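Local coordinates for twitching motility pilus retraction protein (Geobacter sulfurreducens PCA, PDB 5ZFQ) that probably hydrolyses ATP as a hexameric motor that drives retraction of the type IV pilus, the movement behind twitching motility, at residues H87-F99 with F107-A119. Numbering follows the deposited sequence. Where two conformers were deposited one is given.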
# COMPACT_ATOMS: atom_id res chain seq x y z
N HIS A 87 27.51 -10.76 -14.83
CA HIS A 87 27.05 -10.62 -13.45
C HIS A 87 25.55 -10.32 -13.43
O HIS A 87 24.82 -10.84 -12.59
CB HIS A 87 27.84 -9.52 -12.72
CG HIS A 87 27.47 -9.33 -11.28
ND1 HIS A 87 26.39 -8.56 -10.88
CD2 HIS A 87 28.06 -9.77 -10.14
CE1 HIS A 87 26.31 -8.56 -9.56
NE2 HIS A 87 27.31 -9.28 -9.09
N LYS A 88 25.09 -9.47 -14.35
CA LYS A 88 23.68 -9.13 -14.39
C LYS A 88 22.86 -10.40 -14.67
O LYS A 88 21.85 -10.66 -13.99
CB LYS A 88 23.39 -8.04 -15.44
CG LYS A 88 22.04 -7.33 -15.21
CD LYS A 88 21.60 -6.45 -16.40
CE LYS A 88 20.30 -5.69 -16.07
NZ LYS A 88 19.49 -5.23 -17.27
N PHE A 89 23.31 -11.20 -15.64
CA PHE A 89 22.67 -12.47 -15.99
C PHE A 89 22.67 -13.54 -14.87
O PHE A 89 21.69 -14.25 -14.68
CB PHE A 89 23.34 -13.04 -17.25
CG PHE A 89 22.81 -14.40 -17.65
CD1 PHE A 89 21.50 -14.56 -18.07
CD2 PHE A 89 23.63 -15.54 -17.59
CE1 PHE A 89 21.01 -15.81 -18.43
CE2 PHE A 89 23.15 -16.79 -17.95
CZ PHE A 89 21.84 -16.93 -18.37
N GLU A 90 23.77 -13.67 -14.15
CA GLU A 90 23.88 -14.69 -13.12
C GLU A 90 23.02 -14.37 -11.91
O GLU A 90 22.60 -15.27 -11.18
CB GLU A 90 25.34 -14.90 -12.71
CG GLU A 90 26.08 -15.80 -13.69
CD GLU A 90 27.57 -15.90 -13.47
OE1 GLU A 90 28.13 -15.08 -12.70
OE2 GLU A 90 28.19 -16.81 -14.08
N GLU A 91 22.74 -13.09 -11.69
CA GLU A 91 21.83 -12.68 -10.63
C GLU A 91 20.37 -12.85 -11.06
O GLU A 91 19.50 -13.19 -10.25
CB GLU A 91 22.12 -11.23 -10.23
CG GLU A 91 21.08 -10.57 -9.30
CD GLU A 91 19.92 -9.89 -10.06
OE1 GLU A 91 20.10 -9.54 -11.26
OE2 GLU A 91 18.83 -9.72 -9.46
N ALA A 92 20.11 -12.65 -12.36
CA ALA A 92 18.75 -12.50 -12.87
C ALA A 92 18.19 -13.72 -13.60
O ALA A 92 16.96 -13.89 -13.67
CB ALA A 92 18.70 -11.30 -13.80
N ASN A 93 19.09 -14.54 -14.14
CA ASN A 93 18.77 -15.63 -15.07
C ASN A 93 18.05 -15.13 -16.32
O ASN A 93 17.36 -15.88 -17.02
CB ASN A 93 17.96 -16.72 -14.36
CG ASN A 93 18.84 -17.66 -13.58
OD1 ASN A 93 19.98 -17.32 -13.23
ND2 ASN A 93 18.34 -18.85 -13.32
N GLU A 94 18.27 -13.86 -16.61
CA GLU A 94 17.71 -13.20 -17.78
C GLU A 94 18.61 -12.04 -18.17
O GLU A 94 18.99 -11.21 -17.33
CB GLU A 94 16.27 -12.72 -17.50
CG GLU A 94 15.18 -13.72 -17.93
CD GLU A 94 14.53 -14.45 -16.78
OE1 GLU A 94 14.72 -14.10 -15.58
OE2 GLU A 94 13.80 -15.40 -17.09
N LEU A 95 18.98 -12.00 -19.45
CA LEU A 95 19.75 -10.89 -20.01
C LEU A 95 19.34 -10.66 -21.45
O LEU A 95 19.25 -11.60 -22.24
CB LEU A 95 21.25 -11.17 -19.93
CG LEU A 95 22.16 -10.03 -20.37
CD1 LEU A 95 22.24 -8.95 -19.28
CD2 LEU A 95 23.51 -10.57 -20.72
N ASP A 96 19.12 -9.40 -21.81
CA ASP A 96 18.77 -9.08 -23.19
C ASP A 96 19.60 -7.90 -23.63
O ASP A 96 19.61 -6.88 -22.96
CB ASP A 96 17.27 -8.78 -23.30
CG ASP A 96 16.81 -8.61 -24.74
OD1 ASP A 96 16.54 -9.64 -25.42
OD2 ASP A 96 16.71 -7.44 -25.18
N LEU A 97 20.31 -8.03 -24.75
CA LEU A 97 21.19 -6.94 -25.18
C LEU A 97 21.29 -6.77 -26.70
O LEU A 97 20.72 -7.56 -27.48
CB LEU A 97 22.61 -7.15 -24.62
CG LEU A 97 23.44 -8.20 -25.37
CD1 LEU A 97 24.90 -7.98 -25.12
CD2 LEU A 97 23.05 -9.66 -25.02
N SER A 98 22.01 -5.73 -27.12
CA SER A 98 22.46 -5.60 -28.50
C SER A 98 23.99 -5.56 -28.56
O SER A 98 24.66 -5.18 -27.59
CB SER A 98 21.87 -4.36 -29.17
OG SER A 98 22.26 -3.18 -28.49
N PHE A 99 24.54 -5.96 -29.70
CA PHE A 99 25.98 -5.89 -29.93
C PHE A 99 26.27 -5.92 -31.42
O PHE A 99 25.37 -6.21 -32.23
CB PHE A 99 26.70 -7.05 -29.21
CG PHE A 99 26.27 -8.42 -29.66
CD1 PHE A 99 25.13 -9.02 -29.14
CD2 PHE A 99 27.01 -9.13 -30.59
CE1 PHE A 99 24.75 -10.30 -29.54
CE2 PHE A 99 26.62 -10.40 -31.00
CZ PHE A 99 25.49 -10.98 -30.48
N PHE A 107 23.56 -7.22 -33.78
CA PHE A 107 22.64 -8.28 -33.37
C PHE A 107 21.90 -7.90 -32.11
O PHE A 107 22.36 -7.07 -31.34
CB PHE A 107 23.39 -9.59 -33.16
CG PHE A 107 24.13 -10.07 -34.38
CD1 PHE A 107 25.41 -9.61 -34.67
CD2 PHE A 107 23.55 -10.97 -35.25
CE1 PHE A 107 26.10 -10.04 -35.80
CE2 PHE A 107 24.23 -11.40 -36.38
CZ PHE A 107 25.51 -10.94 -36.65
N ARG A 108 20.74 -8.49 -31.90
CA ARG A 108 20.15 -8.57 -30.57
C ARG A 108 20.41 -9.98 -30.03
O ARG A 108 20.35 -10.96 -30.79
CB ARG A 108 18.66 -8.25 -30.59
CG ARG A 108 18.35 -6.84 -30.89
CD ARG A 108 17.15 -6.44 -30.11
NE ARG A 108 17.31 -6.57 -28.66
CZ ARG A 108 17.76 -5.60 -27.87
NH1 ARG A 108 18.13 -4.43 -28.39
NH2 ARG A 108 17.87 -5.81 -26.55
N GLY A 109 20.72 -10.08 -28.75
CA GLY A 109 20.94 -11.37 -28.14
C GLY A 109 20.03 -11.53 -26.94
O GLY A 109 19.72 -10.54 -26.24
N ASN A 110 19.57 -12.75 -26.71
CA ASN A 110 18.86 -13.02 -25.47
C ASN A 110 19.33 -14.31 -24.82
O ASN A 110 19.34 -15.37 -25.45
CB ASN A 110 17.36 -13.08 -25.70
CG ASN A 110 16.59 -13.22 -24.41
OD1 ASN A 110 16.28 -14.33 -23.99
ND2 ASN A 110 16.33 -12.11 -23.74
N VAL A 111 19.72 -14.20 -23.56
CA VAL A 111 20.33 -15.29 -22.83
C VAL A 111 19.45 -15.64 -21.68
O VAL A 111 19.05 -14.76 -20.92
CB VAL A 111 21.73 -14.91 -22.29
CG1 VAL A 111 22.41 -16.12 -21.68
CG2 VAL A 111 22.57 -14.31 -23.38
N PHE A 112 19.13 -16.92 -21.53
CA PHE A 112 18.24 -17.34 -20.44
C PHE A 112 18.68 -18.71 -19.92
O PHE A 112 19.60 -19.32 -20.48
CB PHE A 112 16.75 -17.37 -20.90
CG PHE A 112 16.47 -18.26 -22.10
CD1 PHE A 112 16.74 -17.82 -23.40
CD2 PHE A 112 15.87 -19.51 -21.94
CE1 PHE A 112 16.45 -18.63 -24.51
CE2 PHE A 112 15.58 -20.34 -23.05
CZ PHE A 112 15.86 -19.90 -24.33
N ILE A 113 18.03 -19.15 -18.84
CA ILE A 113 18.27 -20.48 -18.30
C ILE A 113 17.10 -21.39 -18.62
O ILE A 113 15.93 -21.07 -18.34
CB ILE A 113 18.51 -20.46 -16.76
CG1 ILE A 113 19.75 -19.64 -16.39
CG2 ILE A 113 18.69 -21.88 -16.24
CD1 ILE A 113 21.03 -20.14 -17.05
N GLN A 114 17.40 -22.54 -19.22
CA GLN A 114 16.36 -23.55 -19.35
C GLN A 114 16.93 -24.89 -18.90
O GLN A 114 18.02 -25.28 -19.29
CB GLN A 114 15.81 -23.61 -20.79
CG GLN A 114 16.73 -24.20 -21.84
CD GLN A 114 16.51 -25.70 -22.01
OE1 GLN A 114 15.36 -26.19 -21.97
NE2 GLN A 114 17.60 -26.45 -22.18
N ARG A 115 16.17 -25.55 -18.02
CA ARG A 115 16.55 -26.84 -17.45
C ARG A 115 18.01 -26.86 -16.94
O ARG A 115 18.77 -27.81 -17.20
CB ARG A 115 16.29 -27.94 -18.48
CG ARG A 115 14.82 -28.35 -18.53
CD ARG A 115 14.54 -29.38 -19.60
NE ARG A 115 14.59 -28.83 -20.96
CZ ARG A 115 14.29 -29.52 -22.07
NH1 ARG A 115 13.93 -30.80 -21.98
NH2 ARG A 115 14.36 -28.94 -23.27
N GLY A 116 18.39 -25.80 -16.24
CA GLY A 116 19.71 -25.70 -15.63
C GLY A 116 20.83 -25.26 -16.56
O GLY A 116 21.98 -25.15 -16.13
N ALA A 117 20.48 -25.03 -17.83
CA ALA A 117 21.47 -24.69 -18.84
C ALA A 117 21.24 -23.31 -19.45
O ALA A 117 20.12 -22.81 -19.53
CB ALA A 117 21.47 -25.73 -19.95
N VAL A 118 22.33 -22.70 -19.89
CA VAL A 118 22.29 -21.47 -20.64
C VAL A 118 21.68 -21.73 -22.01
O VAL A 118 21.90 -22.79 -22.60
CB VAL A 118 23.70 -20.87 -20.77
CG1 VAL A 118 23.72 -19.71 -21.74
CG2 VAL A 118 24.17 -20.41 -19.41
N ALA A 119 20.90 -20.78 -22.49
CA ALA A 119 20.25 -20.87 -23.78
C ALA A 119 20.26 -19.48 -24.43
O ALA A 119 20.08 -18.47 -23.75
CB ALA A 119 18.82 -21.42 -23.64
O HOH W 1 16.85 -9.33 -27.87
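The Phe89 ring takes Val111 CG1 over one face, 3.7 Å from the ring centroid, a CH-pi contact 22° off the ring normal, the two side chains crossing at about a right angle. At its edge lie Phe112 CA and Val118 CG2, while Ile113 CD1 comes to Phe89 CZ at 3.6 Å. With CG anti to the backbone N (chi1 176°), Phe89 drops from helix 83-92 onto the end of strand 105-114. Further along this side of the sheet, Phe99 receives Phe107 CB over one face, its centroid 4.0 Å from that carbon; the two rings are nearly parallel but slid apart, barely overlapping. Gly109, lacking a side chain, lets Leu97 CD2 and the Phe99 ring lie close to its backbone.

On the other side sit Asp96, Ser98, Arg108 and Asn110. The Arg108 guanidinium has Leu97 O over one face and Asp96 OD2 at its edge, where NH2 makes a salt bridge with that oxygen, the carboxylate and guanidinium planes lying 20° apart. Asn110 ND2 donates to the anti lone pair of Asp96 OD1 at 3.0 Å, and a water links that same oxygen to Arg108 NE.

Between the two sides runs an antiparallel hairpin ladder, in which Leu95, Leu97 and Phe99 form hydrogen-bonded pairs with Val111, Gly109 and Phe107; Val111 N to Leu95 O measures 3.0 Å. Helix 70-79 and helix 29-38 pack against the apolar side.

The chemistry is therefore split: hydrocarbon and aromatic contacts join the hairpin to the helices of its own N-terminal domain, whereas on the opposite side, where the linked charges probably stabilise an ionised Asp96 carboxylate, Arg108 NH1 ties the sheet to strand 198-203 of its own chain through Glu203, and Asp96 OD2 also forms a salt bridge with Arg220 of the second subunit.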